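3-keto-5-aminohexanoate cleavage protein (Burkholderia xenovorans LB400, PDB 3E02) binds zinc and, as a TIM-barrel member of the beta-keto acid cleavage enzyme family, probably cleaves 3-keto-5-aminohexanoate or a related beta-keto acid. Local coordinates at residues 114-119 with 147-152; 7-12 with 45-50; 20-25 with 126-131; 104-109 with 163-168. All coordinates share one frame; numbering follows the deposited sequence.

Interaction 1: 114-119 with 147-152; sequences MGSLNF and ILSNTF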
loop_
_atom_site.group_PDB
_atom_site.type_symbol
_atom_site.label_atom_id
_atom_site.label_comp_id
_atom_site.label_asym_id
_atom_site.label_seq_id
_atom_site.Cartn_x
_atom_site.Cartn_y
_atom_site.Cartn_z
HETATM N N MSE A 114 21.421 8.921 -4.848
HETATM C CA MSE A 114 21.381 8.382 -3.464
HETATM C C MSE A 114 21.701 6.906 -3.231
HETATM O O MSE A 114 21.532 6.401 -2.125
HETATM C CB MSE A 114 20.060 8.791 -2.789
HETATM C CG MSE A 114 19.964 10.279 -2.479
HETATM SE SE MSE A 114 21.481 10.949 -1.457
HETATM C CE MSE A 114 21.452 9.764 -0.062
ATOM N N GLY A 115 22.224 6.230 -4.237
ATOM C CA GLY A 115 22.626 4.843 -4.047
ATOM C C GLY A 115 23.246 4.263 -5.283
ATOM O O GLY A 115 23.141 4.846 -6.365
ATOM N N SER A 116 23.923 3.138 -5.108
ATOM C CA SER A 116 24.555 2.434 -6.217
ATOM C C SER A 116 23.541 1.459 -6.778
ATOM O O SER A 116 22.827 0.782 -6.019
ATOM C CB SER A 116 25.814 1.696 -5.766
ATOM O OG SER A 116 26.766 2.587 -5.214
ATOM N N LEU A 117 23.421 1.411 -8.098
ATOM C CA LEU A 117 22.530 0.459 -8.741
ATOM C C LEU A 117 23.004 0.049 -10.120
ATOM O O LEU A 117 23.703 0.815 -10.793
ATOM C CB LEU A 117 21.117 1.059 -8.900
ATOM C CG LEU A 117 20.901 2.281 -9.827
ATOM C CD1 LEU A 117 19.476 2.340 -10.383
ATOM C CD2 LEU A 117 21.276 3.591 -9.129
ATOM N N ASN A 118 22.556 -1.125 -10.554
ATOM C CA ASN A 118 22.690 -1.523 -11.960
ATOM C C ASN A 118 21.929 -0.458 -12.769
ATOM O O ASN A 118 20.888 0.025 -12.323
ATOM C CB ASN A 118 22.054 -2.888 -12.225
ATOM C CG ASN A 118 22.820 -4.029 -11.598
ATOM O OD1 ASN A 118 23.973 -3.871 -11.191
ATOM N ND2 ASN A 118 22.191 -5.201 -11.541
ATOM N N PHE A 119 22.483 -0.043 -13.901
ATOM C CA PHE A 119 21.867 1.016 -14.723
ATOM C C PHE A 119 22.023 0.514 -16.156
ATOM O O PHE A 119 22.996 0.834 -16.827
ATOM C CB PHE A 119 22.566 2.359 -14.457
ATOM C CG PHE A 119 21.728 3.555 -14.805
ATOM C CD1 PHE A 119 21.301 3.771 -16.121
ATOM C CD2 PHE A 119 21.369 4.482 -13.822
ATOM C CE1 PHE A 119 20.501 4.881 -16.445
ATOM C CE2 PHE A 119 20.574 5.597 -14.134
ATOM C CZ PHE A 119 20.146 5.798 -15.446
ATOM N N ILE A 147 27.406 -0.389 -13.132
ATOM C CA ILE A 147 26.798 0.049 -11.876
ATOM C C ILE A 147 26.988 1.565 -11.810
ATOM O O ILE A 147 28.113 2.051 -11.963
ATOM C CB ILE A 147 27.490 -0.583 -10.642
ATOM C CG1 ILE A 147 27.407 -2.117 -10.679
ATOM C CG2 ILE A 147 26.855 -0.052 -9.332
ATOM C CD1 ILE A 147 28.301 -2.806 -9.654
ATOM N N LEU A 148 25.901 2.306 -11.614
ATOM C CA LEU A 148 25.983 3.751 -11.374
ATOM C C LEU A 148 26.400 3.802 -9.895
ATOM O O LEU A 148 25.591 3.540 -9.005
ATOM C CB LEU A 148 24.649 4.453 -11.614
ATOM C CG LEU A 148 24.665 5.972 -11.393
ATOM C CD1 LEU A 148 25.545 6.657 -12.453
ATOM C CD2 LEU A 148 23.260 6.534 -11.412
ATOM N N SER A 149 27.671 4.094 -9.655
ATOM C CA SER A 149 28.258 4.031 -8.309
ATOM C C SER A 149 27.990 5.256 -7.453
ATOM O O SER A 149 28.302 6.347 -7.863
ATOM C CB SER A 149 29.772 3.840 -8.411
ATOM O OG SER A 149 30.366 3.733 -7.115
ATOM N N ASN A 150 27.416 5.071 -6.261
ATOM C CA ASN A 150 27.236 6.151 -5.272
ATOM C C ASN A 150 27.308 5.506 -3.883
ATOM O O ASN A 150 26.306 5.334 -3.217
ATOM C CB ASN A 150 25.902 6.891 -5.452
ATOM C CG ASN A 150 25.749 7.481 -6.818
ATOM O OD1 ASN A 150 26.377 8.482 -7.110
ATOM N ND2 ASN A 150 24.925 6.857 -7.678
ATOM N N THR A 151 28.520 5.142 -3.467
ATOM C CA THR A 151 28.727 4.509 -2.166
ATOM C C THR A 151 28.476 5.532 -1.066
ATOM O O THR A 151 28.415 6.735 -1.341
ATOM C CB THR A 151 30.133 3.912 -2.016
ATOM O OG1 THR A 151 31.096 4.964 -1.982
ATOM C CG2 THR A 151 30.460 2.918 -3.138
ATOM N N PHE A 152 28.306 5.067 0.173
ATOM C CA PHE A 152 28.128 5.994 1.297
ATOM C C PHE A 152 29.304 6.984 1.407
ATOM O O PHE A 152 29.087 8.162 1.642
ATOM C CB PHE A 152 27.858 5.244 2.606
ATOM C CG PHE A 152 26.461 4.716 2.692
ATOM C CD1 PHE A 152 26.132 3.472 2.168
ATOM C CD2 PHE A 152 25.458 5.486 3.261
ATOM C CE1 PHE A 152 24.823 2.991 2.241
ATOM C CE2 PHE A 152 24.152 5.022 3.338
ATOM C CZ PHE A 152 23.831 3.786 2.828
#
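L148 pairs with L117 through its backbone and packs on F119 with its side chain. Its N donates to L117 O at 2.8 Å and its O receives L117 N at 3.2 Å, the two bonds of an antiparallel hydrogen-bonded pair. The L148 chain, with CG anti to the backbone N (chi1 -179°), runs alongside the F119 side chain and points the same way, bringing its CD2 methyl to 3.7 Å from F119 CD2. L117 CD2 closes on the same methyl at 4.2 Å.

One residue further, N118 and I147 form a non-hydrogen-bonded pair. The resulting two-stranded ribbon is separate from the barrel sheet and lies in the excursion of this TIM-barrel chain between strand 109-113 and helix 152-163.

Beyond the ribbon, side chains take over the bonding. S116 OG accepts N150 N at 2.8 Å in a nearly straight bond (165° at the hydrogen), while N118 OD1 of the second subunit is its other partner. N150 ND2 reaches back to G115 O at 3.0 Å; the donor stands above the carbonyl plane, although G115 O lies close to the plane of the N150 amide. Because N150 OD1 is taken by R98, both ends of that amide are held and its rotation is fixed. N150 O in turn accepts N118 ND2 of the second subunit.

Interaction 2: 7-12 with 45-50; sequences KIIITC and GAAMLH. With ZN (zinc ion), chain B.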
loop_
_atom_site.group_PDB
_atom_site.type_symbol
_atom_site.label_atom_id
_atom_site.label_comp_id
_atom_site.label_asym_id
_atom_site.label_seq_id
_atom_site.Cartn_x
_atom_site.Cartn_y
_atom_site.Cartn_z
ATOM N N LYS A 7 2.718 25.823 -5.338
ATOM C CA LYS A 7 3.098 26.057 -6.720
ATOM C C LYS A 7 4.024 24.902 -7.100
ATOM O O LYS A 7 4.929 24.559 -6.333
ATOM C CB LYS A 7 3.798 27.402 -6.859
ATOM C CG LYS A 7 2.966 28.612 -6.446
ATOM C CD LYS A 7 1.703 28.794 -7.274
ATOM C CE LYS A 7 0.967 30.081 -6.896
ATOM N NZ LYS A 7 -0.372 30.119 -7.538
ATOM N N ILE A 8 3.788 24.307 -8.264
ATOM C CA ILE A 8 4.532 23.141 -8.732
ATOM C C ILE A 8 5.802 23.567 -9.459
ATOM O O ILE A 8 5.750 24.390 -10.380
ATOM C CB ILE A 8 3.673 22.259 -9.678
ATOM C CG1 ILE A 8 2.462 21.683 -8.931
ATOM C CG2 ILE A 8 4.501 21.114 -10.282
ATOM C CD1 ILE A 8 1.449 20.972 -9.853
ATOM N N ILE A 9 6.932 22.998 -9.055
ATOM C CA ILE A 9 8.195 23.222 -9.755
ATOM C C ILE A 9 8.227 22.273 -10.948
ATOM O O ILE A 9 8.151 21.049 -10.773
ATOM C CB ILE A 9 9.421 22.905 -8.871
ATOM C CG1 ILE A 9 9.440 23.810 -7.636
ATOM C CG2 ILE A 9 10.750 23.068 -9.678
ATOM C CD1 ILE A 9 10.563 23.482 -6.654
ATOM N N ILE A 10 8.323 22.837 -12.150
ATOM C CA ILE A 10 8.576 22.069 -13.366
ATOM C C ILE A 10 10.089 22.151 -13.588
ATOM O O ILE A 10 10.632 23.250 -13.787
ATOM C CB ILE A 10 7.890 22.628 -14.630
ATOM C CG1 ILE A 10 6.360 22.587 -14.491
ATOM C CG2 ILE A 10 8.348 21.819 -15.884
ATOM C CD1 ILE A 10 5.603 23.206 -15.668
ATOM N N THR A 11 10.753 21.002 -13.515
ATOM C CA THR A 11 12.164 20.896 -13.839
ATOM C C THR A 11 12.229 20.344 -15.264
ATOM O O THR A 11 11.466 19.435 -15.620
ATOM C CB THR A 11 12.914 19.965 -12.889
ATOM O OG1 THR A 11 12.848 20.475 -11.549
ATOM C CG2 THR A 11 14.421 19.828 -13.290
ATOM N N CYS A 12 13.113 20.910 -16.085
ATOM C CA CYS A 12 13.370 20.372 -17.420
ATOM C C CYS A 12 14.795 19.828 -17.507
ATOM O O CYS A 12 15.760 20.599 -17.387
ATOM C CB CYS A 12 13.170 21.401 -18.494
ATOM S SG CYS A 12 13.465 20.705 -20.152
ATOM N N GLY A 45 7.658 27.525 -19.046
ATOM C CA GLY A 45 7.294 27.380 -17.639
ATOM C C GLY A 45 8.268 26.642 -16.733
ATOM O O GLY A 45 7.996 26.532 -15.543
ATOM N N ALA A 46 9.372 26.109 -17.264
ATOM C CA ALA A 46 10.355 25.413 -16.426
ATOM C C ALA A 46 11.044 26.387 -15.449
ATOM O O ALA A 46 11.692 27.332 -15.880
ATOM C CB ALA A 46 11.399 24.715 -17.280
ATOM N N ALA A 47 10.861 26.159 -14.149
ATOM C CA ALA A 47 11.519 26.943 -13.087
ATOM C C ALA A 47 12.981 26.527 -12.884
ATOM O O ALA A 47 13.796 27.335 -12.395
ATOM C CB ALA A 47 10.750 26.803 -11.751
HETATM N N MSE A 48 13.304 25.270 -13.232
HETATM C CA MSE A 48 14.642 24.714 -13.066
HETATM C C MSE A 48 15.051 23.899 -14.304
HETATM O O MSE A 48 14.218 23.220 -14.908
HETATM C CB MSE A 48 14.677 23.850 -11.791
HETATM C CG MSE A 48 16.039 23.207 -11.489
HETATM SE SE MSE A 48 16.306 22.798 -9.600
HETATM C CE MSE A 48 15.040 21.459 -9.394
ATOM N N LEU A 49 16.324 24.011 -14.675
ATOM C CA LEU A 49 16.913 23.293 -15.801
ATOM C C LEU A 49 17.980 22.370 -15.259
ATOM O O LEU A 49 18.896 22.846 -14.580
ATOM C CB LEU A 49 17.539 24.280 -16.787
ATOM C CG LEU A 49 16.590 25.298 -17.403
ATOM C CD1 LEU A 49 17.373 26.288 -18.247
ATOM C CD2 LEU A 49 15.500 24.594 -18.225
ATOM N N HIS A 50 17.830 21.061 -15.508
ATOM C CA HIS A 50 18.795 20.036 -15.101
ATOM C C HIS A 50 19.698 19.817 -16.327
ATOM O O HIS A 50 19.226 19.448 -17.406
ATOM C CB HIS A 50 18.088 18.776 -14.621
ATOM C CG HIS A 50 18.999 17.623 -14.406
ATOM N ND1 HIS A 50 19.808 17.495 -13.301
ATOM C CD2 HIS A 50 19.251 16.552 -15.185
ATOM C CE1 HIS A 50 20.509 16.380 -13.404
ATOM N NE2 HIS A 50 20.177 15.782 -14.531
HETATM ZN ZN ZN B . 20.703 13.821 -15.287
HETATM O O HOH W 1 7.770 25.662 -12.835
HETATM O O HOH W 2 22.062 13.338 -13.208
HETATM O O HOH W 3 19.361 12.663 -13.638
HETATM O O HOH W 4 21.404 11.728 -15.169
#
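C12 is held through both its N and its O by strand 48-50: its N donates to M48 O at 2.8 Å (166° at the hydrogen), and its O accepts H50 N, also at 2.8 Å. Two residues earlier the pairing is less regular, as I10 O receives two weak bonds, from A47 N at 2.9 Å and from M48 N at 3.4 Å.

On one face of this parallel pair T11 and the selenomethionine M48 lie side by side. The M48 chain bends at its last torsion (chi3 67°), which turns CE back to 3.2 Å from T11 OG1. The T11 CG2 methyl meets H50 CB. On the other face C12 CB packs against A46 CB at 3.9 Å and L49 CD2.

H50, its CG anti to the backbone N (chi1 170°), projects NE2 to the zinc ion at 2.2 Å. H52 and E259 are the other protein ligands, three waters complete the first shell, and N84 makes a weak second-shell bond to H50 ND1. At the far end a water accepts I10 N and probably donates to G45 O, where G45 closes helix 31-44 in a Schellman motif.

The contact is thus the strand pairing of a right-handed beta-alpha-beta crossover in the TIM barrel, with helix 31-44 between the strands. Strand 10-13 is bordered along its other edge by strand 253-256, helix 273-286 packs on I10, and helix 294-301 lies on I9 and A47.

Interaction 3: 20-25 with 126-131; sequences TPTMSP and AKFDTF. With EDO (1,2-ethanediol), chain E; EDO (1,2-ethanediol), chain F.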
loop_
_atom_site.group_PDB
_atom_site.type_symbol
_atom_site.label_atom_id
_atom_site.label_comp_id
_atom_site.label_asym_id
_atom_site.label_seq_id
_atom_site.Cartn_x
_atom_site.Cartn_y
_atom_site.Cartn_z
ATOM N N THR A 20 21.041 8.728 -27.078
ATOM C CA THR A 20 22.186 8.957 -27.958
ATOM C C THR A 20 21.690 9.614 -29.260
ATOM O O THR A 20 20.490 9.554 -29.540
ATOM C CB THR A 20 22.981 7.660 -28.203
ATOM O OG1 THR A 20 22.217 6.769 -29.016
ATOM C CG2 THR A 20 23.355 6.968 -26.864
ATOM N N PRO A 21 22.591 10.286 -30.024
ATOM C CA PRO A 21 22.183 11.010 -31.255
ATOM C C PRO A 21 21.367 10.241 -32.292
ATOM O O PRO A 21 20.475 10.820 -32.933
ATOM C CB PRO A 21 23.517 11.447 -31.851
ATOM C CG PRO A 21 24.385 11.645 -30.623
ATOM C CD PRO A 21 24.036 10.483 -29.758
ATOM N N THR A 22 21.682 8.961 -32.462
ATOM C CA THR A 22 20.942 8.078 -33.370
ATOM C C THR A 22 19.437 8.015 -33.051
ATOM O O THR A 22 18.613 7.881 -33.955
ATOM C CB THR A 22 21.510 6.629 -33.324
ATOM O OG1 THR A 22 22.834 6.632 -33.866
ATOM C CG2 THR A 22 20.611 5.622 -34.118
HETATM N N MSE A 23 19.101 8.162 -31.781
HETATM C CA MSE A 23 17.727 7.994 -31.297
HETATM C C MSE A 23 16.761 9.111 -31.641
HETATM O O MSE A 23 15.551 8.888 -31.681
HETATM C CB MSE A 23 17.736 7.764 -29.791
HETATM C CG MSE A 23 18.649 6.608 -29.387
HETATM SE SE MSE A 23 18.495 6.197 -27.556
HETATM C CE MSE A 23 19.786 4.798 -27.583
ATOM N N SER A 24 17.287 10.314 -31.865
ATOM C CA SER A 24 16.465 11.445 -32.252
ATOM C C SER A 24 17.314 12.552 -32.844
ATOM O O SER A 24 18.334 12.924 -32.242
ATOM C CB SER A 24 15.705 12.019 -31.043
ATOM O OG SER A 24 14.994 13.204 -31.390
ATOM N N PRO A 25 16.851 13.152 -33.962
ATOM C CA PRO A 25 17.583 14.304 -34.491
ATOM C C PRO A 25 17.394 15.571 -33.634
ATOM O O PRO A 25 18.064 16.563 -33.877
ATOM C CB PRO A 25 16.966 14.499 -35.878
ATOM C CG PRO A 25 15.595 13.994 -35.774
ATOM C CD PRO A 25 15.653 12.857 -34.771
ATOM N N ALA A 126 18.746 -2.482 -29.460
ATOM C CA ALA A 126 17.973 -3.394 -30.320
ATOM C C ALA A 126 16.939 -2.678 -31.201
ATOM O O ALA A 126 16.497 -3.233 -32.196
ATOM C CB ALA A 126 17.279 -4.485 -29.465
ATOM N N LYS A 127 16.554 -1.459 -30.829
ATOM C CA LYS A 127 15.628 -0.655 -31.613
ATOM C C LYS A 127 16.260 0.004 -32.864
ATOM O O LYS A 127 15.524 0.521 -33.702
ATOM C CB LYS A 127 15.003 0.422 -30.740
ATOM C CG LYS A 127 14.199 -0.122 -29.574
ATOM C CD LYS A 127 13.719 1.014 -28.717
ATOM C CE LYS A 127 12.737 0.556 -27.666
ATOM N NZ LYS A 127 12.231 1.740 -26.905
ATOM N N PHE A 128 17.592 -0.027 -32.995
ATOM C CA PHE A 128 18.314 0.632 -34.099
ATOM C C PHE A 128 19.265 -0.351 -34.782
ATOM O O PHE A 128 20.121 -0.939 -34.124
ATOM C CB PHE A 128 19.071 1.856 -33.547
ATOM C CG PHE A 128 18.202 2.759 -32.726
ATOM C CD1 PHE A 128 17.409 3.734 -33.334
ATOM C CD2 PHE A 128 18.100 2.575 -31.345
ATOM C CE1 PHE A 128 16.568 4.539 -32.572
ATOM C CE2 PHE A 128 17.254 3.367 -30.564
ATOM C CZ PHE A 128 16.473 4.351 -31.179
ATOM N N ASP A 129 19.114 -0.537 -36.095
ATOM C CA ASP A 129 19.965 -1.435 -36.886
ATOM C C ASP A 129 21.300 -0.791 -37.245
ATOM O O ASP A 129 22.245 -1.484 -37.587
ATOM C CB ASP A 129 19.238 -1.865 -38.169
ATOM C CG ASP A 129 17.906 -2.565 -37.888
ATOM O OD1 ASP A 129 17.823 -3.348 -36.915
ATOM O OD2 ASP A 129 16.952 -2.332 -38.651
ATOM N N THR A 130 21.336 0.548 -37.239
ATOM C CA THR A 130 22.558 1.316 -37.552
ATOM C C THR A 130 22.674 2.496 -36.576
ATOM O O THR A 130 21.663 2.974 -36.054
ATOM C CB THR A 130 22.591 1.881 -38.996
ATOM O OG1 THR A 130 21.595 2.897 -39.142
ATOM C CG2 THR A 130 22.364 0.785 -40.033
ATOM N N PHE A 131 23.911 2.946 -36.366
ATOM C CA PHE A 131 24.231 4.053 -35.468
ATOM C C PHE A 131 25.077 5.088 -36.175
ATOM O O PHE A 131 25.962 4.735 -36.961
ATOM C CB PHE A 131 24.933 3.541 -34.210
ATOM C CG PHE A 131 23.999 2.923 -33.224
ATOM C CD1 PHE A 131 23.665 1.567 -33.292
ATOM C CD2 PHE A 131 23.420 3.704 -32.236
ATOM C CE1 PHE A 131 22.769 1.019 -32.356
ATOM C CE2 PHE A 131 22.535 3.160 -31.311
ATOM C CZ PHE A 131 22.212 1.817 -31.382
HETATM C C1 EDO E . 26.688 0.735 -37.136
HETATM O O1 EDO E . 25.838 1.532 -37.944
HETATM C C2 EDO E . 25.829 -0.113 -36.216
HETATM O O2 EDO E . 26.598 -0.452 -35.062
HETATM C C1 EDO F . 14.588 5.192 -27.344
HETATM O O1 EDO F . 13.173 5.027 -27.442
HETATM C C2 EDO F . 15.189 4.002 -26.609
HETATM O O2 EDO F . 15.356 4.321 -25.222
#
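T22 and M23, in the loop between strand 10-13 and helix 31-44, pack against F128 and F131 of the loop that leads into helix 136-142. Selenomethionine M23 and F128 cross at about a right angle: M23 CG lies 3.6 Å from F128 CZ, and its SE sits obliquely, 5.3 Å from the F128 ring centroid. T22 touches both phenyl groups, one with each branch. Its CG2, anti to the backbone N, slides past the F128 side chain to 3.8 Å from F128 CD1 and also touches T130 O at 3.4 Å. On the other branch T22 OG1 approaches F131 CD2 to 3.4 Å. Polar ties run from T22 OG1 to K132 N and from T20 and T22 to E136 at the start of helix 136-142.

Two 1,2-ethanediol molecules, probably from the crystallisation liquor, border the contact. One accepts F131 N on its O1 at 2.9 Å, and the other places C1 at the edge of the F128 ring. The side chains of M23 and zinc ligand E259 are about 11 Å apart. The M23-F128 part is a Met-aromatic contact, within packing between a beta-alpha loop of a TIM barrel and the long excursion that follows strand 109-113.

Interaction 4: 104-109 with 163-168; sequences AARPEV and GASGTR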
loop_
_atom_site.group_PDB
_atom_site.type_symbol
_atom_site.label_atom_id
_atom_site.label_comp_id
_atom_site.label_asym_id
_atom_site.label_seq_id
_atom_site.Cartn_x
_atom_site.Cartn_y
_atom_site.Cartn_z
ATOM N N ALA A 104 33.450 23.548 -10.239
ATOM C CA ALA A 104 33.843 24.756 -10.980
ATOM C C ALA A 104 32.742 25.829 -10.968
ATOM O O ALA A 104 33.007 27.001 -10.693
ATOM C CB ALA A 104 34.218 24.416 -12.428
ATOM N N ALA A 105 31.513 25.410 -11.243
ATOM C CA ALA A 105 30.364 26.322 -11.356
ATOM C C ALA A 105 29.777 26.878 -10.055
ATOM O O ALA A 105 29.157 27.942 -10.080
ATOM C CB ALA A 105 29.262 25.631 -12.118
ATOM N N ARG A 106 29.916 26.137 -8.955
ATOM C CA ARG A 106 29.314 26.493 -7.659
ATOM C C ARG A 106 27.828 26.863 -7.872
ATOM O O ARG A 106 27.409 27.977 -7.565
ATOM C CB ARG A 106 30.138 27.577 -6.954
ATOM C CG ARG A 106 31.538 27.078 -6.539
ATOM C CD ARG A 106 32.428 28.184 -5.999
ATOM N NE ARG A 106 31.955 28.755 -4.736
ATOM C CZ ARG A 106 32.360 28.406 -3.506
ATOM N NH1 ARG A 106 33.256 27.432 -3.292
ATOM N NH2 ARG A 106 31.827 29.034 -2.452
ATOM N N PRO A 107 27.029 25.896 -8.389
ATOM C CA PRO A 107 25.640 26.171 -8.721
ATOM C C PRO A 107 24.729 26.234 -7.500
ATOM O O PRO A 107 25.097 25.789 -6.416
ATOM C CB PRO A 107 25.259 24.969 -9.592
ATOM C CG PRO A 107 26.033 23.861 -8.990
ATOM C CD PRO A 107 27.351 24.473 -8.619
ATOM N N GLU A 108 23.536 26.783 -7.707
ATOM C CA GLU A 108 22.510 26.808 -6.668
ATOM C C GLU A 108 22.017 25.398 -6.346
ATOM O O GLU A 108 21.666 25.108 -5.189
ATOM C CB GLU A 108 21.301 27.626 -7.103
ATOM C CG GLU A 108 21.562 29.093 -7.264
ATOM C CD GLU A 108 20.280 29.818 -7.525
ATOM O OE1 GLU A 108 19.626 30.216 -6.541
ATOM O OE2 GLU A 108 19.942 29.971 -8.707
ATOM N N VAL A 109 21.965 24.548 -7.379
ATOM C CA VAL A 109 21.509 23.175 -7.249
ATOM C C VAL A 109 22.401 22.196 -8.029
ATOM O O VAL A 109 22.929 22.530 -9.087
ATOM C CB VAL A 109 20.023 23.021 -7.710
ATOM C CG1 VAL A 109 19.545 21.567 -7.578
ATOM C CG2 VAL A 109 19.104 23.971 -6.915
ATOM N N GLY A 163 28.336 20.959 -0.610
ATOM C CA GLY A 163 27.615 21.657 0.465
ATOM C C GLY A 163 28.341 22.912 0.943
ATOM O O GLY A 163 27.697 23.916 1.249
ATOM N N ALA A 164 29.679 22.843 0.973
ATOM C CA ALA A 164 30.566 23.946 1.377
ATOM C C ALA A 164 30.371 25.238 0.571
ATOM O O ALA A 164 30.537 26.324 1.116
ATOM C CB ALA A 164 32.043 23.505 1.294
ATOM N N SER A 165 30.035 25.116 -0.715
ATOM C CA SER A 165 29.758 26.282 -1.573
ATOM C C SER A 165 28.274 26.744 -1.525
ATOM O O SER A 165 27.888 27.608 -2.317
ATOM C CB SER A 165 30.172 25.974 -3.020
ATOM O OG SER A 165 29.446 24.879 -3.547
ATOM N N GLY A 166 27.456 26.174 -0.622
ATOM C CA GLY A 166 26.036 26.548 -0.462
ATOM C C GLY A 166 25.052 25.874 -1.405
ATOM O O GLY A 166 23.874 26.265 -1.482
ATOM N N THR A 167 25.518 24.852 -2.112
ATOM C CA THR A 167 24.683 24.109 -3.058
ATOM C C THR A 167 23.579 23.351 -2.346
ATOM O O THR A 167 23.832 22.777 -1.297
ATOM C CB THR A 167 25.532 23.057 -3.812
ATOM O OG1 THR A 167 26.714 23.682 -4.320
ATOM C CG2 THR A 167 24.746 22.404 -4.955
ATOM N N ARG A 168 22.368 23.370 -2.915
ATOM C CA ARG A 168 21.249 22.548 -2.443
ATOM C C ARG A 168 21.158 21.365 -3.396
ATOM O O ARG A 168 21.433 21.498 -4.594
ATOM C CB ARG A 168 19.915 23.306 -2.417
ATOM C CG ARG A 168 19.893 24.611 -1.647
ATOM C CD ARG A 168 20.583 24.545 -0.311
ATOM N NE ARG A 168 20.011 23.513 0.555
ATOM C CZ ARG A 168 19.164 23.708 1.568
ATOM N NH1 ARG A 168 18.740 24.913 1.915
ATOM N NH2 ARG A 168 18.745 22.668 2.272
HETATM O O HOH W 5 28.821 30.357 -3.181
HETATM O O HOH W 6 27.550 26.065 -4.937
HETATM O O HOH W 7 21.950 26.967 -3.272
#
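R106 lays its guanidinium flat against S165, whose CB sits over the centre of the group, 3.3 Å from R106 CZ. A bend at chi3 (66°) folds the arginine end back onto the serine, and R106 itself has positive phi as the first residue beyond helix 95-105. The contact lies where strands 109-113 and 168-173, parallel neighbours in the TIM barrel, begin: each is entered from a helix, 95-105 on one side and 152-163 on the other, the latter through a type I turn from G163 to G166.

The first rung is V109 with R168. R168 N donates to E108 O at 2.9 Å in an almost straight bond (172°), and V109 CA-H points at R168 O, the two atoms 3.1 Å apart. V109 turns CG1 beside the same carbonyl, 3.5 Å from R168 O. R168 leaves on the same face as V109, then bends at chi2 and chi3 and leads away to K302 O.

T167 CG2 rests against P107 O and V109 C, while OG1 faces P107 O and is hydrogen-bonded to L162 O, the acceptor that also takes S165 OG. E108 points the other way, toward a salt bridge with R298 and a bond to T303.

Water adds to the direct bond. One molecule joins P107 O, S165 OG and T167 OG1; a second bridges the two segments ahead of the strands by donating 2.7 Å bonds to both E108 O and G166 O.

Interactions 2 and 4 both pair parallel strands of the barrel, and they touch where M48 SE of interaction 2 packs on V109 CG1 of interaction 4 at 4.0 Å. Interaction 2 is almost wholly buried and leads into the zinc site; interaction 4, at the strand starts, is also largely buried but relies on bridging waters and ends at an exposed arginine. Interaction 1, antiparallel and off the barrel sheet, is buried with the help of the second subunit and combines backbone with side-chain bonds. Interaction 3, the most peripheral, is aromatic packing without direct polar bonds between its segments, about 35 Å from interaction 4 between centres.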